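Local coordinates for Mll8374 protein (Mesorhizobium loti, PDB 3B5E) that probably hydrolyses carboxylic esters as a serine carboxylesterase with an alpha/beta-hydrolase fold, at residues A[37-42]-A[71-76]; A[116-121]-A[198-203]; A[141-146]-A[162-167]. All blocks are in the same frame, centred on the assembly; numbering follows the deposited sequence. Where two conformers were deposited one is given.

Contact 2 sits at the probable active site, and the other two touch it from separate parts of the fold. Contact 3 is the buried one: two neighbouring parallel strands joined by backbone bonds and aliphatic packing. Contact 2 is the surface one, with no touching residue buried; the turn after strand 113-118 meets the loop before helix 203-214 through polar groups and an aromatic ring. Contact 1, partly buried, joins the loop after strand 32-36 to strand 71-73 and the residues after it, by backbone bonds, a histidine-indole pair and an arginine. Trp74 N of contact 1 donates to Asn120 of contact 2, and Arg143 of contact 3 bonds to Gly198 of contact 2.

Contact 1 of 3, residues A[37-42]-A[71-76]; sequences HGSGVD and GFRWFE. With SO4 (sulfate ion), chain C.
Ser39 and Arg73 reach for the same sulfate oxygen, O2: Ser39 OG donates to it at 2.7 Å and Arg73 NH1 at 2.9 Å, the second bond almost straight. The loop His37-Gly38-Ser39-Gly40 follows strand 32-36 of the alpha/beta-hydrolase sheet, where relatives carry an HGxG oxyanion-hole loop; a similar role is probable here. The sulfate, probably from the crystallisation liquor, lies about 4 Å from the side chain of Ser119 at the nearest atoms. Arg73 NE and NH2 together hold Phe75 O side-on, which fixes the turn of the guanidinium; NH2 also bonds sulfate O1, and NH1 bonds Gln68. A type II turn from Gly38 to Val41 brings Gly40 N to Phe72 O at 2.8 Å. His37 CG lies between the backbone N and the carbonyl carbon (chi1 64°), and its ring is sandwiched: Asp42 CA sits over the centre of one face, and Trp74 NE1 lies 3.6 Å above the centre of the other, the ring planes inclined at 39°. Its rotation is set by ND1, bonded to Gly38 O at 2.7 Å, and by NE2, paired with Gly64 N. The same Trp74 NE1 donates to His37 O at 2.9 Å, close to the indole plane.

Contact 2 of 3, residues A[116-121]-A[198-203]; sequences LGYSNG and GHDIGD. With EDO (1,2-ethanediol), chain F; EDO (1,2-ethanediol), chain I.
The Tyr118 ring has Ile201 on one face and its own neighbour Ser119 on the other: Ile201 CD1 makes a CH-pi contact 3.9 Å from the ring centroid, while Ser119 CB lies opposite, displaced toward the rim. At the ring edge is His199 O, to which Tyr118 OH donates at 2.7 Å from above the carbonyl plane. Chi1 of 173° sets Tyr118 CG anti to the backbone N. Ile201 CG2 closes on Tyr118 CE1 at 3.5 Å. A water donates to Tyr118 OH and to Asp200 OD1, bridging the two. The imidazole of His199 meets the tyrosine obliquely, Tyr118 CE1 over the rim of one face, and takes Ser119 OG at its edge, in the ring plane, 2.9 Å from NE2. Ser119 stands in the Gly-Tyr-Ser-Asn-Gly turn between strand 113-118 and helix 120-131, with positive phi (59°), as expected of a nucleophile elbow. On the imidazole's other nitrogen, His199 ND1 bonds Asp169 OD2. The tyrosine bond thus holds the backbone of the very histidine that meets the serine, and the Ser119-His199-Asp169 line is consistent with a catalytic triad in which serine attacks the ester carbonyl.

Contact 3 of 3, residues A[141-146]-A[162-167]; sequences LLRPMP and LIIAGA. With EDO (1,2-ethanediol), chain I.
Leu142 and Ile164 lie side by side and point the same way, Leu142 CD2 touching Ile164 CD1 at 3.6 Å, the closest of the apolar pairs. On the other face of the sheet Leu141 and Ile163 cross at a slant and fit less closely, with Leu141 CD1 4.2 Å from Ile163 CG1; Pro144 CG comes in beyond them to 3.8 Å from Ile163 CG2. Leu141 and Pro144 also pack on helix 120-131, Ile163 on helix 176-185, while Ile164 faces helix 203-214. The backbones are joined as parallel strands: Leu141 N donates to Leu162 O at 2.8 Å, and Ile164 N to Leu141 O at 3.0 Å. Strands 138-142 and 160-166 are neighbours in the central sheet of the alpha/beta-hydrolase fold, helices packing on both its faces. The last bridge is Leu142-Ile164; Arg143 still donates, but with its left-handed backbone (phi 53°) the chain then leaves the strand. Two of its nitrogens grip Ile164 O: Arg143 N at 2.9 Å, nearly along the C=O axis, and Arg143 NH1 at 3.0 Å, 67° out of the carbonyl plane. Chi2 (-67°) bends the side chain to bring CD close to Gly166 N. Its charge has further partners, a salt bridge from NH1 to Asp205 OD1 and a bond from NE to Gly198 O, with a weak one from NH2 to Asp200 O; NE and NH2 thus reach the loop 198-203, NH1 the helix 203-214. In contrast to the close aliphatic pairs, the side toward the probable active site meets a small bound molecule: Arg143 O accepts at 2.7 Å from O2 of a 1,2-ethanediol, which also bonds Asn123 ND2.

Contact 1 of 3, residues A[37-42]-A[71-76]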
loop_
_atom_site.group_PDB
_atom_site.type_symbol
_atom_site.label_atom_id
_atom_site.label_comp_id
_atom_site.label_asym_id
_atom_site.label_seq_id
_atom_site.Cartn_x
_atom_site.Cartn_y
_atom_site.Cartn_z
ATOM N N HIS A 37 -2.929 2.272 -5.476
ATOM C CA HIS A 37 -4.347 2.245 -5.800
ATOM C C HIS A 37 -4.985 0.844 -5.873
ATOM O O HIS A 37 -4.309 -0.155 -6.034
ATOM C CB HIS A 37 -4.544 3.009 -7.136
ATOM C CG HIS A 37 -3.872 2.367 -8.317
ATOM N ND1 HIS A 37 -4.381 1.248 -8.947
ATOM C CD2 HIS A 37 -2.707 2.656 -8.956
ATOM C CE1 HIS A 37 -3.559 0.878 -9.916
ATOM N NE2 HIS A 37 -2.540 1.722 -9.954
ATOM N N GLY A 38 -6.319 0.815 -5.805
ATOM C CA GLY A 38 -7.082 -0.391 -6.057
ATOM C C GLY A 38 -7.083 -0.770 -7.527
ATOM O O GLY A 38 -6.738 0.034 -8.404
ATOM N N SER A 39 -7.487 -1.996 -7.793
ATOM C CA SER A 39 -7.507 -2.514 -9.170
ATOM C C SER A 39 -8.568 -1.811 -10.009
ATOM O O SER A 39 -9.643 -1.456 -9.495
ATOM C CB SER A 39 -7.733 -4.011 -9.188
ATOM O OG SER A 39 -9.094 -4.317 -8.982
ATOM N N GLY A 40 -8.249 -1.597 -11.283
ATOM C CA GLY A 40 -9.179 -1.009 -12.219
ATOM C C GLY A 40 -9.191 0.492 -12.292
ATOM O O GLY A 40 -9.942 1.041 -13.071
ATOM N N VAL A 41 -8.321 1.149 -11.527
ATOM C CA VAL A 41 -8.238 2.623 -11.482
ATOM C C VAL A 41 -6.767 3.030 -11.633
ATOM O O VAL A 41 -5.929 2.185 -11.944
ATOM C CB VAL A 41 -8.909 3.172 -10.180
ATOM C CG1 VAL A 41 -10.400 2.824 -10.197
ATOM C CG2 VAL A 41 -8.238 2.596 -8.930
ATOM N N ASP A 42 -6.446 4.298 -11.413
ATOM C CA ASP A 42 -5.063 4.746 -11.581
ATOM C C ASP A 42 -4.498 5.460 -10.346
ATOM O O ASP A 42 -5.124 5.519 -9.280
ATOM C CB ASP A 42 -4.945 5.595 -12.870
ATOM C CG ASP A 42 -5.606 6.962 -12.755
ATOM O OD1 ASP A 42 -5.858 7.461 -11.649
ATOM O OD2 ASP A 42 -5.873 7.554 -13.807
ATOM N N GLY A 71 -8.172 1.350 -16.158
ATOM C CA GLY A 71 -7.151 1.573 -15.151
ATOM C C GLY A 71 -6.131 0.466 -15.162
ATOM O O GLY A 71 -5.767 -0.027 -16.219
ATOM N N PHE A 72 -5.662 0.115 -13.965
ATOM C CA PHE A 72 -4.479 -0.704 -13.781
ATOM C C PHE A 72 -4.624 -1.573 -12.525
ATOM O O PHE A 72 -5.503 -1.349 -11.659
ATOM C CB PHE A 72 -3.212 0.198 -13.730
ATOM C CG PHE A 72 -3.086 1.086 -14.943
ATOM C CD1 PHE A 72 -2.469 0.616 -16.094
ATOM C CD2 PHE A 72 -3.676 2.363 -14.972
ATOM C CE1 PHE A 72 -2.432 1.396 -17.242
ATOM C CE2 PHE A 72 -3.630 3.146 -16.120
ATOM C CZ PHE A 72 -3.006 2.656 -17.247
ATOM N N ARG A 73 -3.760 -2.570 -12.455
ATOM C CA ARG A 73 -3.632 -3.412 -11.288
ATOM C C ARG A 73 -2.175 -3.778 -11.090
ATOM O O ARG A 73 -1.354 -3.567 -11.971
ATOM C CB ARG A 73 -4.510 -4.664 -11.420
ATOM C CG ARG A 73 -4.267 -5.537 -12.689
ATOM C CD ARG A 73 -5.211 -6.747 -12.729
ATOM N NE ARG A 73 -5.067 -7.511 -11.491
ATOM C CZ ARG A 73 -5.939 -7.575 -10.499
ATOM N NH1 ARG A 73 -7.146 -7.028 -10.599
ATOM N NH2 ARG A 73 -5.619 -8.267 -9.407
ATOM N N TRP A 74 -1.893 -4.346 -9.920
ATOM C CA TRP A 74 -0.532 -4.556 -9.423
ATOM C C TRP A 74 0.043 -5.936 -9.738
ATOM O O TRP A 74 1.244 -6.108 -9.802
ATOM C CB TRP A 74 -0.520 -4.278 -7.909
ATOM C CG TRP A 74 -0.779 -2.797 -7.665
ATOM C CD1 TRP A 74 -1.953 -2.213 -7.315
ATOM C CD2 TRP A 74 0.171 -1.732 -7.815
ATOM N NE1 TRP A 74 -1.810 -0.856 -7.263
ATOM C CE2 TRP A 74 -0.515 -0.528 -7.563
ATOM C CE3 TRP A 74 1.524 -1.679 -8.173
ATOM C CZ2 TRP A 74 0.110 0.690 -7.608
ATOM C CZ3 TRP A 74 2.133 -0.469 -8.219
ATOM C CH2 TRP A 74 1.426 0.703 -7.949
ATOM N N PHE A 75 -0.828 -6.921 -9.893
ATOM C CA PHE A 75 -0.417 -8.275 -10.274
ATOM C C PHE A 75 -1.623 -9.030 -10.811
ATOM O O PHE A 75 -2.753 -8.676 -10.524
ATOM C CB PHE A 75 0.276 -9.032 -9.115
ATOM C CG PHE A 75 -0.428 -8.934 -7.793
ATOM C CD1 PHE A 75 -1.555 -9.723 -7.509
ATOM C CD2 PHE A 75 0.046 -8.082 -6.794
ATOM C CE1 PHE A 75 -2.179 -9.660 -6.280
ATOM C CE2 PHE A 75 -0.605 -7.980 -5.579
ATOM C CZ PHE A 75 -1.728 -8.787 -5.311
ATOM N N GLU A 76 -1.372 -10.077 -11.574
ATOM C CA GLU A 76 -2.438 -10.766 -12.284
ATOM C C GLU A 76 -3.340 -11.528 -11.331
ATOM O O GLU A 76 -2.898 -12.096 -10.323
ATOM C CB GLU A 76 -1.849 -11.723 -13.326
ATOM C CG GLU A 76 -0.974 -11.041 -14.359
ATOM C CD GLU A 76 -1.743 -10.298 -15.470
ATOM O OE1 GLU A 76 -2.995 -10.190 -15.403
ATOM O OE2 GLU A 76 -1.064 -9.808 -16.420
HETATM S S SO4 C . -8.632 -7.487 -6.926
HETATM O O1 SO4 C . -7.235 -7.647 -6.609
HETATM O O2 SO4 C . -8.875 -6.926 -8.241
HETATM O O3 SO4 C . -9.217 -6.543 -6.060
HETATM O O4 SO4 C . -9.285 -8.788 -6.901
#

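Contact 2 of 3, residues A[116-121]-A[198-203]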
loop_
_atom_site.group_PDB
_atom_site.type_symbol
_atom_site.label_atom_id
_atom_site.label_comp_id
_atom_site.label_asym_id
_atom_site.label_seq_id
_atom_site.Cartn_x
_atom_site.Cartn_y
_atom_site.Cartn_z
ATOM N N LEU A 116 0.923 3.134 1.803
ATOM C CA LEU A 116 -0.547 3.151 1.902
ATOM C C LEU A 116 -1.161 2.522 0.646
ATOM O O LEU A 116 -1.105 3.114 -0.440
ATOM C CB LEU A 116 -1.048 4.595 2.105
ATOM C CG LEU A 116 -2.570 4.886 2.058
ATOM C CD1 LEU A 116 -3.306 4.273 3.287
ATOM C CD2 LEU A 116 -2.888 6.383 1.904
ATOM N N GLY A 117 -1.772 1.336 0.810
ATOM C CA GLY A 117 -2.402 0.607 -0.284
ATOM C C GLY A 117 -3.879 0.396 -0.028
ATOM O O GLY A 117 -4.334 0.264 1.120
ATOM N N TYR A 118 -4.624 0.382 -1.111
ATOM C CA TYR A 118 -6.032 0.019 -1.119
ATOM C C TYR A 118 -6.260 -1.244 -1.915
ATOM O O TYR A 118 -5.941 -1.308 -3.119
ATOM C CB TYR A 118 -6.854 1.155 -1.690
ATOM C CG TYR A 118 -8.330 0.841 -1.899
ATOM C CD1 TYR A 118 -9.080 0.202 -0.920
ATOM C CD2 TYR A 118 -8.973 1.216 -3.090
ATOM C CE1 TYR A 118 -10.418 -0.064 -1.109
ATOM C CE2 TYR A 118 -10.296 0.954 -3.297
ATOM C CZ TYR A 118 -11.022 0.279 -2.317
ATOM O OH TYR A 118 -12.359 0.041 -2.512
ATOM N N SER A 119 -6.800 -2.251 -1.213
ATOM C CA SER A 119 -7.270 -3.493 -1.806
ATOM C C SER A 119 -6.095 -4.195 -2.541
ATOM O O SER A 119 -5.122 -4.560 -1.885
ATOM C CB SER A 119 -8.508 -3.212 -2.651
ATOM O OG SER A 119 -9.263 -4.386 -2.842
ATOM N N ASN A 120 -6.182 -4.398 -3.853
ATOM C CA ASN A 120 -5.063 -4.950 -4.628
ATOM C C ASN A 120 -3.738 -4.233 -4.297
ATOM O O ASN A 120 -2.719 -4.872 -4.104
ATOM C CB ASN A 120 -5.392 -4.859 -6.111
ATOM C CG ASN A 120 -4.342 -5.512 -7.011
ATOM O OD1 ASN A 120 -3.971 -4.923 -8.007
ATOM N ND2 ASN A 120 -3.880 -6.718 -6.668
ATOM N N GLY A 121 -3.775 -2.901 -4.165
ATOM C CA GLY A 121 -2.572 -2.156 -3.780
ATOM C C GLY A 121 -2.054 -2.472 -2.384
ATOM O O GLY A 121 -0.842 -2.493 -2.164
ATOM N N GLY A 198 -18.263 -0.493 3.875
ATOM C CA GLY A 198 -18.022 -1.634 3.023
ATOM C C GLY A 198 -16.624 -1.670 2.442
ATOM O O GLY A 198 -15.637 -1.291 3.083
ATOM N N HIS A 199 -16.530 -2.149 1.205
ATOM C CA HIS A 199 -15.239 -2.202 0.510
ATOM C C HIS A 199 -14.724 -0.823 0.043
ATOM O O HIS A 199 -13.541 -0.672 -0.183
ATOM C CB HIS A 199 -15.310 -3.165 -0.666
ATOM C CG HIS A 199 -13.968 -3.540 -1.185
ATOM N ND1 HIS A 199 -13.098 -4.335 -0.474
ATOM C CD2 HIS A 199 -13.331 -3.214 -2.337
ATOM C CE1 HIS A 199 -11.987 -4.496 -1.170
ATOM N NE2 HIS A 199 -12.095 -3.808 -2.294
ATOM N N ASP A 200 -15.601 0.167 -0.059
ATOM C CA ASP A 200 -15.193 1.503 -0.439
ATOM C C ASP A 200 -14.452 2.162 0.722
ATOM O O ASP A 200 -14.703 1.863 1.892
ATOM C CB ASP A 200 -16.391 2.397 -0.788
ATOM C CG ASP A 200 -16.982 2.116 -2.181
ATOM O OD1 ASP A 200 -16.457 1.264 -2.949
ATOM O OD2 ASP A 200 -18.003 2.785 -2.514
ATOM N N ILE A 201 -13.578 3.100 0.375
ATOM C CA ILE A 201 -12.802 3.811 1.359
ATOM C C ILE A 201 -13.137 5.280 1.312
ATOM O O ILE A 201 -13.697 5.787 0.334
ATOM C CB ILE A 201 -11.278 3.581 1.184
ATOM C CG1 ILE A 201 -10.818 3.941 -0.241
ATOM C CG2 ILE A 201 -10.899 2.115 1.577
ATOM C CD1 ILE A 201 -9.304 4.057 -0.380
ATOM N N GLY A 202 -12.801 5.982 2.377
ATOM C CA GLY A 202 -13.244 7.370 2.508
ATOM C C GLY A 202 -12.734 8.065 3.746
ATOM O O GLY A 202 -11.735 7.691 4.309
ATOM N N ASP A 203 -13.461 9.073 4.189
ATOM C CA ASP A 203 -13.038 9.851 5.352
ATOM C C ASP A 203 -12.807 9.087 6.651
ATOM O O ASP A 203 -11.856 9.409 7.376
ATOM C CB ASP A 203 -14.022 10.992 5.621
ATOM C CG ASP A 203 -14.086 12.020 4.461
ATOM O OD1 ASP A 203 -13.012 12.317 3.842
ATOM O OD2 ASP A 203 -15.240 12.508 4.190
HETATM C C1 EDO F . -18.766 -0.583 -0.856
HETATM O O1 EDO F . -18.679 0.206 0.369
HETATM C C2 EDO F . -19.574 -1.885 -0.747
HETATM O O2 EDO F . -18.795 -2.986 -0.241
HETATM C C1 EDO I . -8.646 -7.943 -2.927
HETATM O O1 EDO I . -8.223 -6.843 -3.713
HETATM C C2 EDO I . -9.145 -7.456 -1.574
HETATM O O2 EDO I . -8.100 -7.197 -0.610
HETATM O O HOH W 1 -13.806 1.447 -4.393
#

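Contact 3 of 3, residues A[141-146]-A[162-167]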
loop_
_atom_site.group_PDB
_atom_site.type_symbol
_atom_site.label_atom_id
_atom_site.label_comp_id
_atom_site.label_asym_id
_atom_site.label_seq_id
_atom_site.Cartn_x
_atom_site.Cartn_y
_atom_site.Cartn_z
ATOM N N LEU A 141 -2.919 -0.630 5.355
ATOM C CA LEU A 141 -3.499 -1.579 4.439
ATOM C C LEU A 141 -5.025 -1.457 4.519
ATOM O O LEU A 141 -5.641 -1.869 5.511
ATOM C CB LEU A 141 -3.085 -3.022 4.801
ATOM C CG LEU A 141 -1.579 -3.324 4.937
ATOM C CD1 LEU A 141 -1.353 -4.782 5.285
ATOM C CD2 LEU A 141 -0.775 -2.968 3.697
ATOM N N LEU A 142 -5.627 -0.910 3.473
ATOM C CA LEU A 142 -7.069 -0.646 3.467
ATOM C C LEU A 142 -7.755 -1.764 2.684
ATOM O O LEU A 142 -7.449 -1.972 1.504
ATOM C CB LEU A 142 -7.366 0.706 2.849
ATOM C CG LEU A 142 -6.665 1.910 3.485
ATOM C CD1 LEU A 142 -7.148 3.210 2.822
ATOM C CD2 LEU A 142 -6.844 1.926 5.006
ATOM N N ARG A 143 -8.650 -2.488 3.358
ATOM C CA ARG A 143 -9.378 -3.638 2.791
ATOM C C ARG A 143 -8.471 -4.717 2.158
ATOM O O ARG A 143 -8.690 -5.116 1.022
ATOM C CB ARG A 143 -10.447 -3.199 1.809
ATOM C CG ARG A 143 -11.238 -1.971 2.204
ATOM C CD ARG A 143 -12.117 -2.200 3.439
ATOM N NE ARG A 143 -12.906 -0.991 3.618
ATOM C CZ ARG A 143 -12.464 0.109 4.212
ATOM N NH1 ARG A 143 -11.279 0.158 4.812
ATOM N NH2 ARG A 143 -13.233 1.175 4.244
ATOM N N PRO A 144 -7.447 -5.211 2.904
ATOM C CA PRO A 144 -6.522 -6.197 2.395
ATOM C C PRO A 144 -6.994 -7.641 2.620
ATOM O O PRO A 144 -7.968 -7.872 3.305
ATOM C CB PRO A 144 -5.281 -5.953 3.251
ATOM C CG PRO A 144 -5.923 -5.607 4.610
ATOM C CD PRO A 144 -7.115 -4.817 4.291
HETATM N N MSE A 145 -6.276 -8.583 2.030
HETATM C CA MSE A 145 -6.458 -10.008 2.249
HETATM C C MSE A 145 -5.127 -10.699 2.013
HETATM O O MSE A 145 -4.258 -10.125 1.386
HETATM C CB MSE A 145 -7.550 -10.582 1.321
HETATM C CG MSE A 145 -7.186 -10.640 -0.153
HETATM SE SE MSE A 145 -8.552 -11.540 -1.171
HETATM C CE MSE A 145 -8.344 -13.358 -0.479
ATOM N N PRO A 146 -4.948 -11.932 2.542
ATOM C CA PRO A 146 -3.780 -12.718 2.155
ATOM C C PRO A 146 -3.866 -13.122 0.686
ATOM O O PRO A 146 -4.947 -13.458 0.195
ATOM C CB PRO A 146 -3.854 -13.970 3.069
ATOM C CG PRO A 146 -4.832 -13.591 4.181
ATOM C CD PRO A 146 -5.799 -12.654 3.508
ATOM N N LEU A 162 -1.010 -0.988 9.988
ATOM C CA LEU A 162 -2.392 -0.690 10.242
ATOM C C LEU A 162 -3.212 -1.440 9.168
ATOM O O LEU A 162 -2.844 -1.423 7.993
ATOM C CB LEU A 162 -2.638 0.824 10.154
ATOM C CG LEU A 162 -4.072 1.296 10.147
ATOM C CD1 LEU A 162 -4.780 1.143 11.528
ATOM C CD2 LEU A 162 -4.095 2.746 9.661
ATOM N N ILE A 163 -4.310 -2.090 9.593
ATOM C CA ILE A 163 -5.284 -2.738 8.712
ATOM C C ILE A 163 -6.642 -2.131 9.000
ATOM O O ILE A 163 -7.025 -1.976 10.195
ATOM C CB ILE A 163 -5.316 -4.289 8.936
ATOM C CG1 ILE A 163 -3.991 -4.920 8.496
ATOM C CG2 ILE A 163 -6.548 -4.910 8.248
ATOM C CD1 ILE A 163 -3.818 -6.357 8.985
ATOM N N ILE A 164 -7.358 -1.705 7.949
ATOM C CA ILE A 164 -8.735 -1.273 8.122
ATOM C C ILE A 164 -9.661 -2.107 7.263
ATOM O O ILE A 164 -9.586 -2.063 6.027
ATOM C CB ILE A 164 -8.940 0.184 7.781
ATOM C CG1 ILE A 164 -7.888 1.056 8.463
ATOM C CG2 ILE A 164 -10.402 0.616 8.177
ATOM C CD1 ILE A 164 -8.139 2.551 8.294
ATOM N N ALA A 165 -10.484 -2.908 7.944
ATOM C CA ALA A 165 -11.479 -3.787 7.363
ATOM C C ALA A 165 -12.813 -3.098 7.371
ATOM O O ALA A 165 -13.151 -2.320 8.265
ATOM C CB ALA A 165 -11.585 -5.098 8.160
ATOM N N GLY A 166 -13.635 -3.463 6.395
ATOM C CA GLY A 166 -14.982 -2.941 6.375
ATOM C C GLY A 166 -15.986 -3.965 6.893
ATOM O O GLY A 166 -16.062 -5.063 6.389
ATOM N N ALA A 167 -16.807 -3.588 7.873
ATOM C CA ALA A 167 -17.852 -4.513 8.441
ATOM C C ALA A 167 -18.837 -4.948 7.378
ATOM O O ALA A 167 -19.353 -6.066 7.415
ATOM C CB ALA A 167 -18.659 -3.796 9.601
HETATM C C1 EDO I . -8.646 -7.943 -2.927
HETATM O O1 EDO I . -8.223 -6.843 -3.713
HETATM C C2 EDO I . -9.145 -7.456 -1.574
HETATM O O2 EDO I . -8.100 -7.197 -0.610
#